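Local coordinates for protein 6-phosphogluconate dehydrogenase NAD-binding (Dyadobacter fermentans, PDB 4GBJ) that probably binds NAD or NADP and acts as an oxidoreductase of the 3-hydroxyisobutyrate and 6-phosphogluconate dehydrogenase type, at residues K7-G12 against E30-N35; I20-L25 against E42-L47; S201-Y206 against Y222-A227. All coordinates share one frame; numbering follows the deposited sequence.

Interaction 1: residues K7-G12 against E30-N35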
loop_
_atom_site.group_PDB
_atom_site.type_symbol
_atom_site.label_atom_id
_atom_site.label_comp_id
_atom_site.label_asym_id
_atom_site.label_seq_id
_atom_site.Cartn_x
_atom_site.Cartn_y
_atom_site.Cartn_z
ATOM N N LYS B 7 0.871 21.014 -36.480
ATOM C CA LYS B 7 1.951 20.026 -36.461
ATOM C C LYS B 7 1.517 18.780 -35.665
ATOM O O LYS B 7 1.335 17.727 -36.281
ATOM C CB LYS B 7 3.236 20.638 -35.867
ATOM C CG LYS B 7 4.369 19.666 -35.561
ATOM C CD LYS B 7 5.177 20.154 -34.355
ATOM C CE LYS B 7 6.493 19.432 -34.206
ATOM N NZ LYS B 7 7.552 20.027 -35.075
ATOM N N ILE B 8 1.420 18.879 -34.309
ATOM C CA ILE B 8 1.052 17.731 -33.457
ATOM C C ILE B 8 -0.472 17.628 -33.352
ATOM O O ILE B 8 -1.121 18.603 -32.947
ATOM C CB ILE B 8 1.719 17.825 -32.037
ATOM C CG1 ILE B 8 3.236 17.547 -32.131
ATOM C CG2 ILE B 8 1.094 16.793 -31.035
ATOM C CD1 ILE B 8 3.986 17.969 -30.938
ATOM N N ALA B 9 -1.059 16.470 -33.714
ATOM C CA ALA B 9 -2.517 16.311 -33.525
ATOM C C ALA B 9 -2.786 15.851 -32.086
ATOM O O ALA B 9 -2.025 15.067 -31.539
ATOM C CB ALA B 9 -3.107 15.327 -34.520
ATOM N N PHE B 10 -3.836 16.359 -31.474
ATOM C CA PHE B 10 -4.187 16.048 -30.099
ATOM C C PHE B 10 -5.666 15.767 -30.030
ATOM O O PHE B 10 -6.481 16.678 -30.131
ATOM C CB PHE B 10 -3.801 17.210 -29.167
ATOM C CG PHE B 10 -3.542 16.757 -27.759
ATOM C CD1 PHE B 10 -2.247 16.598 -27.294
ATOM C CD2 PHE B 10 -4.593 16.481 -26.900
ATOM C CE1 PHE B 10 -2.007 16.185 -25.984
ATOM C CE2 PHE B 10 -4.352 16.058 -25.588
ATOM C CZ PHE B 10 -3.062 15.922 -25.133
ATOM N N LEU B 11 -6.013 14.513 -29.835
ATOM C CA LEU B 11 -7.393 14.046 -29.830
ATOM C C LEU B 11 -7.865 13.652 -28.422
ATOM O O LEU B 11 -7.310 12.742 -27.830
ATOM C CB LEU B 11 -7.495 12.855 -30.778
ATOM C CG LEU B 11 -6.930 13.061 -32.194
ATOM C CD1 LEU B 11 -7.092 11.806 -33.019
ATOM C CD2 LEU B 11 -7.636 14.185 -32.907
ATOM N N GLY B 12 -8.894 14.327 -27.913
ATOM C CA GLY B 12 -9.449 14.051 -26.594
ATOM C C GLY B 12 -8.922 15.054 -25.592
ATOM O O GLY B 12 -7.744 15.006 -25.241
ATOM N N GLU B 30 3.183 23.420 -31.857
ATOM C CA GLU B 30 1.952 23.798 -32.554
ATOM C C GLU B 30 0.973 22.612 -32.454
ATOM O O GLU B 30 1.380 21.484 -32.764
ATOM C CB GLU B 30 2.292 24.171 -34.011
ATOM C CG GLU B 30 1.125 24.281 -34.989
ATOM C CD GLU B 30 1.539 24.661 -36.404
ATOM O OE1 GLU B 30 2.603 24.189 -36.873
ATOM O OE2 GLU B 30 0.787 25.424 -37.052
ATOM N N LEU B 31 -0.281 22.841 -31.964
ATOM C CA LEU B 31 -1.276 21.773 -31.833
ATOM C C LEU B 31 -2.519 21.995 -32.660
ATOM O O LEU B 31 -3.094 23.079 -32.602
ATOM C CB LEU B 31 -1.787 21.574 -30.377
ATOM C CG LEU B 31 -0.835 21.193 -29.249
ATOM C CD1 LEU B 31 -1.612 20.767 -28.054
ATOM C CD2 LEU B 31 0.064 20.100 -29.628
ATOM N N VAL B 32 -3.032 20.900 -33.277
ATOM C CA VAL B 32 -4.318 20.869 -33.971
ATOM C C VAL B 32 -5.131 19.872 -33.144
ATOM O O VAL B 32 -4.771 18.689 -33.022
ATOM C CB VAL B 32 -4.271 20.606 -35.493
ATOM C CG1 VAL B 32 -3.519 19.331 -35.854
ATOM C CG2 VAL B 32 -5.674 20.633 -36.096
ATOM N N VAL B 33 -6.147 20.401 -32.457
ATOM C CA VAL B 33 -6.893 19.663 -31.454
ATOM C C VAL B 33 -8.291 19.325 -31.900
ATOM O O VAL B 33 -8.828 19.888 -32.849
ATOM C CB VAL B 33 -6.900 20.385 -30.100
ATOM C CG1 VAL B 33 -5.479 20.742 -29.664
ATOM C CG2 VAL B 33 -7.805 21.628 -30.098
ATOM N N TRP B 34 -8.849 18.341 -31.223
ATOM C CA TRP B 34 -10.187 17.820 -31.484
ATOM C C TRP B 34 -10.738 17.185 -30.238
ATOM O O TRP B 34 -10.003 16.608 -29.426
ATOM C CB TRP B 34 -10.164 16.798 -32.619
ATOM C CG TRP B 34 -11.481 16.134 -32.907
ATOM C CD1 TRP B 34 -12.399 16.505 -33.846
ATOM C CD2 TRP B 34 -11.988 14.930 -32.305
ATOM N NE1 TRP B 34 -13.458 15.625 -33.852
ATOM C CE2 TRP B 34 -13.224 14.639 -32.929
ATOM C CE3 TRP B 34 -11.521 14.075 -31.295
ATOM C CZ2 TRP B 34 -14.011 13.555 -32.551
ATOM C CZ3 TRP B 34 -12.289 12.978 -30.944
ATOM C CH2 TRP B 34 -13.530 12.741 -31.551
ATOM N N ASN B 35 -12.044 17.255 -30.108
ATOM C CA ASN B 35 -12.732 16.634 -28.991
ATOM C C ASN B 35 -14.155 16.340 -29.398
ATOM O O ASN B 35 -14.742 17.153 -30.117
ATOM C CB ASN B 35 -12.673 17.581 -27.790
ATOM C CG ASN B 35 -13.009 16.910 -26.491
ATOM O OD1 ASN B 35 -12.368 15.935 -26.095
ATOM N ND2 ASN B 35 -13.967 17.443 -25.756
#

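Interaction 2: residues I20-L25 against E42-L47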
loop_
_atom_site.group_PDB
_atom_site.type_symbol
_atom_site.label_atom_id
_atom_site.label_comp_id
_atom_site.label_asym_id
_atom_site.label_seq_id
_atom_site.Cartn_x
_atom_site.Cartn_y
_atom_site.Cartn_z
ATOM N N ILE B 20 -2.664 18.573 -20.379
ATOM C CA ILE B 20 -1.521 18.080 -21.142
ATOM C C ILE B 20 -1.301 18.976 -22.350
ATOM O O ILE B 20 -0.173 19.387 -22.581
ATOM C CB ILE B 20 -1.678 16.603 -21.561
ATOM C CG1 ILE B 20 -1.577 15.693 -20.340
ATOM C CG2 ILE B 20 -0.579 16.218 -22.575
ATOM C CD1 ILE B 20 -2.084 14.344 -20.521
ATOM N N ALA B 21 -2.366 19.300 -23.095
ATOM C CA ALA B 21 -2.248 20.142 -24.299
ATOM C C ALA B 21 -1.773 21.566 -23.961
ATOM O O ALA B 21 -1.002 22.161 -24.712
ATOM C CB ALA B 21 -3.586 20.206 -25.025
ATOM N N GLU B 22 -2.213 22.106 -22.828
ATOM C CA GLU B 22 -1.777 23.450 -22.406
ATOM C C GLU B 22 -0.242 23.508 -22.202
ATOM O O GLU B 22 0.394 24.478 -22.581
ATOM C CB GLU B 22 -2.496 23.866 -21.118
ATOM C CG GLU B 22 -3.981 24.116 -21.331
ATOM C CD GLU B 22 -4.771 24.546 -20.111
ATOM O OE1 GLU B 22 -4.368 24.195 -18.981
ATOM O OE2 GLU B 22 -5.825 25.198 -20.293
ATOM N N ILE B 23 0.340 22.473 -21.618
ATOM C CA ILE B 23 1.789 22.439 -21.416
ATOM C C ILE B 23 2.543 22.331 -22.754
ATOM O O ILE B 23 3.611 22.933 -22.895
ATOM C CB ILE B 23 2.170 21.291 -20.456
ATOM C CG1 ILE B 23 1.819 21.686 -19.031
ATOM C CG2 ILE B 23 3.639 20.894 -20.550
ATOM C CD1 ILE B 23 1.465 20.524 -18.169
ATOM N N LEU B 24 2.017 21.559 -23.719
ATOM C CA LEU B 24 2.708 21.404 -24.996
ATOM C C LEU B 24 2.624 22.701 -25.784
ATOM O O LEU B 24 3.596 23.061 -26.434
ATOM C CB LEU B 24 2.147 20.198 -25.786
ATOM C CG LEU B 24 2.306 18.841 -25.098
ATOM C CD1 LEU B 24 1.721 17.702 -25.972
ATOM C CD2 LEU B 24 3.771 18.557 -24.717
ATOM N N LEU B 25 1.527 23.451 -25.650
ATOM C CA LEU B 25 1.419 24.772 -26.253
ATOM C C LEU B 25 2.419 25.753 -25.588
ATOM O O LEU B 25 3.217 26.366 -26.302
ATOM C CB LEU B 25 -0.006 25.301 -26.139
ATOM C CG LEU B 25 -1.000 24.624 -27.034
ATOM C CD1 LEU B 25 -2.429 24.925 -26.583
ATOM C CD2 LEU B 25 -0.773 25.013 -28.528
ATOM N N GLU B 42 -11.834 25.539 -26.770
ATOM C CA GLU B 42 -11.656 26.981 -26.888
ATOM C C GLU B 42 -10.613 27.589 -25.921
ATOM O O GLU B 42 -9.939 28.510 -26.372
ATOM C CB GLU B 42 -12.994 27.724 -26.799
ATOM C CG GLU B 42 -13.874 27.455 -28.016
ATOM C CD GLU B 42 -13.207 27.597 -29.378
ATOM O OE1 GLU B 42 -12.536 28.630 -29.607
ATOM O OE2 GLU B 42 -13.359 26.681 -30.219
ATOM N N PRO B 43 -10.356 27.099 -24.683
ATOM C CA PRO B 43 -9.238 27.666 -23.900
ATOM C C PRO B 43 -7.865 27.385 -24.558
ATOM O O PRO B 43 -6.944 28.181 -24.378
ATOM C CB PRO B 43 -9.363 26.978 -22.528
ATOM C CG PRO B 43 -10.688 26.293 -22.532
ATOM C CD PRO B 43 -10.986 25.982 -23.958
ATOM N N LEU B 44 -7.739 26.287 -25.357
ATOM C CA LEU B 44 -6.483 25.954 -26.049
ATOM C C LEU B 44 -6.270 26.837 -27.308
ATOM O O LEU B 44 -5.116 27.119 -27.668
ATOM C CB LEU B 44 -6.441 24.466 -26.435
ATOM C CG LEU B 44 -6.739 23.465 -25.325
ATOM C CD1 LEU B 44 -6.526 22.052 -25.810
ATOM C CD2 LEU B 44 -5.891 23.735 -24.097
ATOM N N THR B 45 -7.369 27.301 -27.956
ATOM C CA THR B 45 -7.263 28.211 -29.112
ATOM C C THR B 45 -6.667 29.564 -28.681
ATOM O O THR B 45 -5.964 30.199 -29.472
ATOM C CB THR B 45 -8.614 28.408 -29.821
ATOM O OG1 THR B 45 -9.641 28.778 -28.895
ATOM C CG2 THR B 45 -9.052 27.167 -30.561
ATOM N N LYS B 46 -6.880 29.958 -27.412
ATOM C CA LYS B 46 -6.329 31.203 -26.882
ATOM C C LYS B 46 -4.814 31.055 -26.670
ATOM O O LYS B 46 -4.082 32.043 -26.771
ATOM C CB LYS B 46 -7.017 31.618 -25.553
ATOM C CG LYS B 46 -8.548 31.424 -25.454
ATOM C CD LYS B 46 -9.374 31.950 -26.656
ATOM C CE LYS B 46 -9.830 33.382 -26.470
ATOM N NZ LYS B 46 -11.146 33.473 -25.769
ATOM N N LEU B 47 -4.349 29.812 -26.402
ATOM C CA LEU B 47 -2.931 29.508 -26.171
ATOM C C LEU B 47 -2.136 29.245 -27.471
ATOM O O LEU B 47 -0.933 29.010 -27.372
ATOM C CB LEU B 47 -2.781 28.309 -25.207
ATOM C CG LEU B 47 -2.539 28.681 -23.751
ATOM C CD1 LEU B 47 -3.722 29.412 -23.168
ATOM C CD2 LEU B 47 -2.230 27.435 -22.935
#

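Interaction 3: residues S201-Y206 against Y222-A227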
loop_
_atom_site.group_PDB
_atom_site.type_symbol
_atom_site.label_atom_id
_atom_site.label_comp_id
_atom_site.label_asym_id
_atom_site.label_seq_id
_atom_site.Cartn_x
_atom_site.Cartn_y
_atom_site.Cartn_z
ATOM N N SER B 201 -10.911 5.576 16.729
ATOM C CA SER B 201 -11.315 6.446 15.624
ATOM C C SER B 201 -10.531 6.098 14.350
ATOM O O SER B 201 -9.364 5.699 14.417
ATOM C CB SER B 201 -11.133 7.919 15.995
ATOM O OG SER B 201 -9.800 8.305 15.749
ATOM N N ARG B 202 -11.203 6.201 13.191
ATOM C CA ARG B 202 -10.605 5.838 11.914
ATOM C C ARG B 202 -9.463 6.824 11.589
ATOM O O ARG B 202 -8.427 6.469 11.039
ATOM C CB ARG B 202 -11.688 5.837 10.817
ATOM C CG ARG B 202 -12.803 4.791 11.000
ATOM C CD ARG B 202 -13.921 5.055 10.020
ATOM N NE ARG B 202 -13.582 4.684 8.640
ATOM C CZ ARG B 202 -13.695 3.455 8.124
ATOM N NH1 ARG B 202 -14.131 2.454 8.868
ATOM N NH2 ARG B 202 -13.395 3.230 6.844
ATOM N N GLN B 203 -9.670 8.071 11.949
ATOM C CA GLN B 203 -8.702 9.133 11.712
ATOM C C GLN B 203 -7.408 8.864 12.493
ATOM O O GLN B 203 -6.335 9.098 11.953
ATOM C CB GLN B 203 -9.297 10.506 12.153
ATOM C CG GLN B 203 -8.394 11.721 11.813
ATOM C CD GLN B 203 -8.209 11.947 10.319
ATOM O OE1 GLN B 203 -9.022 11.515 9.494
ATOM N NE2 GLN B 203 -7.171 12.685 9.934
ATOM N N SER B 204 -7.497 8.404 13.750
ATOM C CA SER B 204 -6.282 8.175 14.576
ATOM C C SER B 204 -5.433 7.012 14.058
ATOM O O SER B 204 -4.210 7.130 14.031
ATOM C CB SER B 204 -6.639 7.972 16.052
ATOM O OG SER B 204 -7.317 6.749 16.288
ATOM N N ILE B 205 -6.059 5.885 13.680
ATOM C CA ILE B 205 -5.309 4.760 13.087
ATOM C C ILE B 205 -4.728 5.225 11.728
ATOM O O ILE B 205 -3.590 4.906 11.409
ATOM C CB ILE B 205 -6.102 3.414 12.966
ATOM C CG1 ILE B 205 -5.227 2.338 12.286
ATOM C CG2 ILE B 205 -7.431 3.553 12.178
ATOM C CD1 ILE B 205 -5.807 0.917 12.315
ATOM N N TYR B 206 -5.514 5.921 10.902
ATOM C CA TYR B 206 -5.026 6.494 9.622
ATOM C C TYR B 206 -3.761 7.393 9.816
ATOM O O TYR B 206 -2.740 7.222 9.153
ATOM C CB TYR B 206 -6.154 7.337 8.941
ATOM C CG TYR B 206 -5.663 8.360 7.952
ATOM C CD1 TYR B 206 -5.192 7.981 6.720
ATOM C CD2 TYR B 206 -5.597 9.717 8.292
ATOM C CE1 TYR B 206 -4.659 8.918 5.826
ATOM C CE2 TYR B 206 -5.106 10.663 7.404
ATOM C CZ TYR B 206 -4.576 10.253 6.192
ATOM O OH TYR B 206 -4.110 11.191 5.292
ATOM N N TYR B 222 -5.530 8.794 -0.401
ATOM C CA TYR B 222 -6.673 7.899 -0.371
ATOM C C TYR B 222 -7.055 7.530 1.078
ATOM O O TYR B 222 -8.229 7.357 1.333
ATOM C CB TYR B 222 -6.455 6.663 -1.249
ATOM C CG TYR B 222 -6.546 6.965 -2.736
ATOM C CD1 TYR B 222 -7.772 7.181 -3.349
ATOM C CD2 TYR B 222 -5.401 7.110 -3.509
ATOM C CE1 TYR B 222 -7.862 7.462 -4.708
ATOM C CE2 TYR B 222 -5.478 7.362 -4.878
ATOM C CZ TYR B 222 -6.714 7.503 -5.482
ATOM O OH TYR B 222 -6.801 7.788 -6.828
ATOM N N GLY B 223 -6.108 7.535 2.019
ATOM C CA GLY B 223 -6.402 7.184 3.399
ATOM C C GLY B 223 -7.324 8.142 4.105
ATOM O O GLY B 223 -8.124 7.727 4.940
ATOM N N LYS B 224 -7.225 9.416 3.778
ATOM C CA LYS B 224 -8.076 10.446 4.360
ATOM C C LYS B 224 -9.526 10.198 3.917
ATOM O O LYS B 224 -10.434 10.288 4.736
ATOM C CB LYS B 224 -7.579 11.851 3.929
ATOM C CG LYS B 224 -8.157 13.027 4.706
ATOM C CD LYS B 224 -7.231 13.512 5.834
ATOM C CE LYS B 224 -6.155 14.459 5.312
ATOM N NZ LYS B 224 -5.191 14.888 6.361
ATOM N N LEU B 225 -9.736 9.813 2.652
ATOM C CA LEU B 225 -11.079 9.486 2.152
ATOM C C LEU B 225 -11.661 8.303 2.933
ATOM O O LEU B 225 -12.786 8.348 3.393
ATOM C CB LEU B 225 -11.082 9.083 0.645
ATOM C CG LEU B 225 -10.404 9.944 -0.390
ATOM C CD1 LEU B 225 -10.845 9.519 -1.791
ATOM C CD2 LEU B 225 -10.678 11.388 -0.186
ATOM N N VAL B 226 -10.856 7.253 3.110
ATOM C CA VAL B 226 -11.316 6.046 3.801
ATOM C C VAL B 226 -11.577 6.334 5.272
ATOM O O VAL B 226 -12.553 5.847 5.826
ATOM C CB VAL B 226 -10.344 4.864 3.601
ATOM C CG1 VAL B 226 -10.881 3.599 4.294
ATOM C CG2 VAL B 226 -10.159 4.592 2.107
ATOM N N ALA B 227 -10.755 7.169 5.879
ATOM C CA ALA B 227 -10.910 7.525 7.282
ATOM C C ALA B 227 -12.211 8.267 7.478
ATOM O O ALA B 227 -12.978 7.924 8.348
ATOM C CB ALA B 227 -9.731 8.391 7.744
HETATM O O HOH W 1 -10.069 11.991 7.080
#

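Interaction 1: residues K7-G12 against E30-N35
Leu31 meets the Phe10 ring at a slant, its CD1 lying 4.3 Å from Phe10 CD1. The Trp34 indole has Gly12 N at its edge, near the ring plane, while Leu11 CD2 approaches obliquely and sits 3.6 Å from Trp34 CB; the indole NE1 bonds to the carbonyl of Glu53. The two backbones run parallel and in register, Ile8 beside Leu31 through Leu11 beside Trp34, with 20° between the strand axes. Five bonds zip them together. Ile8, Phe10 and Gly12 donate to the carbonyls of Glu30, Val32 and Trp34, and the Ile8 and Phe10 carbonyls take the N-H groups of Val32 and Trp34; the Gly12 N to Trp34 O bond is 3.0 Å long and nearly straight at 174°. Residues pair up on both sheet faces. Ile8 CB rests 3.7 Å from Leu31 CD2 and Phe10 CB 3.9 Å from Val33 CG1; on the other face Ala9 goes with Val32 and Leu11 with Trp34. Gly12 takes a positive phi that a residue with a CB would hardly tolerate. Asn35 CG stands anti to its backbone N (chi1 -164°), carrying the amide toward this glycine: OD1 comes 3.5 Å from Gly12 CA and accepts the N-H of Leu13. This is the opening of a Rossmann-type unit, and Gly12 is probably the first glycine of its GxGxxG dinucleotide-binding turn. Helix 17-26 makes the crossover between the strands and packs on the Phe10 and Leu31 face, through Ile20, Ala21, Leu24 and Leu25. Strand 64-67 continues the sheet beyond 8-11, bonding through Ala9 and Leu11, and strand 50-51 does so beyond 31-34.

Interaction 2: residues I20-L25 against E42-L47
Leu44 reaches across to the helix of Ile20-Leu25 with both branches. Its CG is anti to the carbonyl carbon (chi1 -51°), and the fork beyond straddles two neighbours: CD1 lands 3.6 Å from Ala21 CB, while CD2 presses to 3.4 Å from Glu22 CG. The Leu44 and Glu22 side chains cross at about a right angle, and it is CG of the glutamate, not its carboxylate, that comes closest. The backbone of Leu44 takes part too, its O being 3.6 Å from Leu25 CD1. Both helices lie in the Rossmann-type domain: 17-26 links strands 8-11 and 31-34, and the short 42-46 links 31-34 to 50-51. The axes of 20-25 and 42-46 are nearly parallel, 9° apart, as right-handed beta-alpha-beta crossovers on one side of a sheet would place them, and 10.1 Å separates these two segments at closest approach. Thr45 turns away from the contact and folds back on its own turn, OG1 donating to Glu42 O at 2.6 Å. Leu47 points toward the partner again. Its CB sits 3.7 Å from Leu25 CD1, and its CD2 lies 4.0 Å from Glu22 CB. Behind Ala21 and Leu25, the side chain of Leu31 fills in from the sheet, and Leu13 of the loop after strand 8-11 touches Leu44.

Interaction 3: residues S201-Y206 against Y222-A227
Tyr206 lays its ring against the backbone of Gly223 and Lys224, and this is the tight part of the contact. Its CE1 is 3.3 Å from Gly223 C and equally near Lys224 N, an approach possible because Gly223 has no side chain on the side that faces the ring. One ring face carries Lys224 CA, 3.9 Å above the plane and offset toward the rim, and Tyr206 CB packs 3.9 Å from Ala227 CB. Arg202 makes the polar grip. A bend at chi3 (74°) turns NE toward the 222-227 segment; NE and NH2 then take Val226 O side-on, at 3.2 Å from NE and 2.9 Å from NH2. The oxygen lies in the guanidinium plane, and both nitrogens reach it from the same face of its carbonyl; NE adds a weak bond to Ala227 O. On the far side NH1 forms a salt bridge with Glu196, so the cation joins three helices. The other flank is looser and wetter. Gln203 OE1 is linked to Lys224 O by a water that donates to both, 2.7 Å from the glutamine oxygen. The exposed Lys224 chain, bent at chi2 and chi3, runs obliquely across the tyrosine, with its CB 3.8 Å from Tyr206 OH. That hydroxyl is tied to the carbonyl of Gln220, and Gln203 NE2 is held by Glu207. Segments 202-206 and 222-227 run antiparallel, their axes 157° apart, on the consecutive helices 202-211 and 217-228 of the helical C-terminal part of the protein. Long helix 169-197 backs them, Phe192 touching both Tyr206 and Val226, and Phe163 and Ala176 of the second subunit pack on Ser204 and Ile205.

Overall arrangement
Interactions 1 and 2 belong to one Rossmann-type unit and touch through helix 17-26, which is shared ground between sheet and outer helix. Their segments alternate along the chain. Interaction 1 is buried strand pairing near one edge of the sheet, held by regular backbone bonds, with its Lys7 and Glu30 end exposed; interaction 2 is apolar helix packing one layer out, with Leu47 exposed at its margin. Interaction 3 stands apart in the helical C-terminal part, its centre about 41 Å from that of interaction 1. There, too, helices pack, but antiparallel rather than parallel, with a buried arginine gripping backbone carbonyls and a water bridging the outer flank.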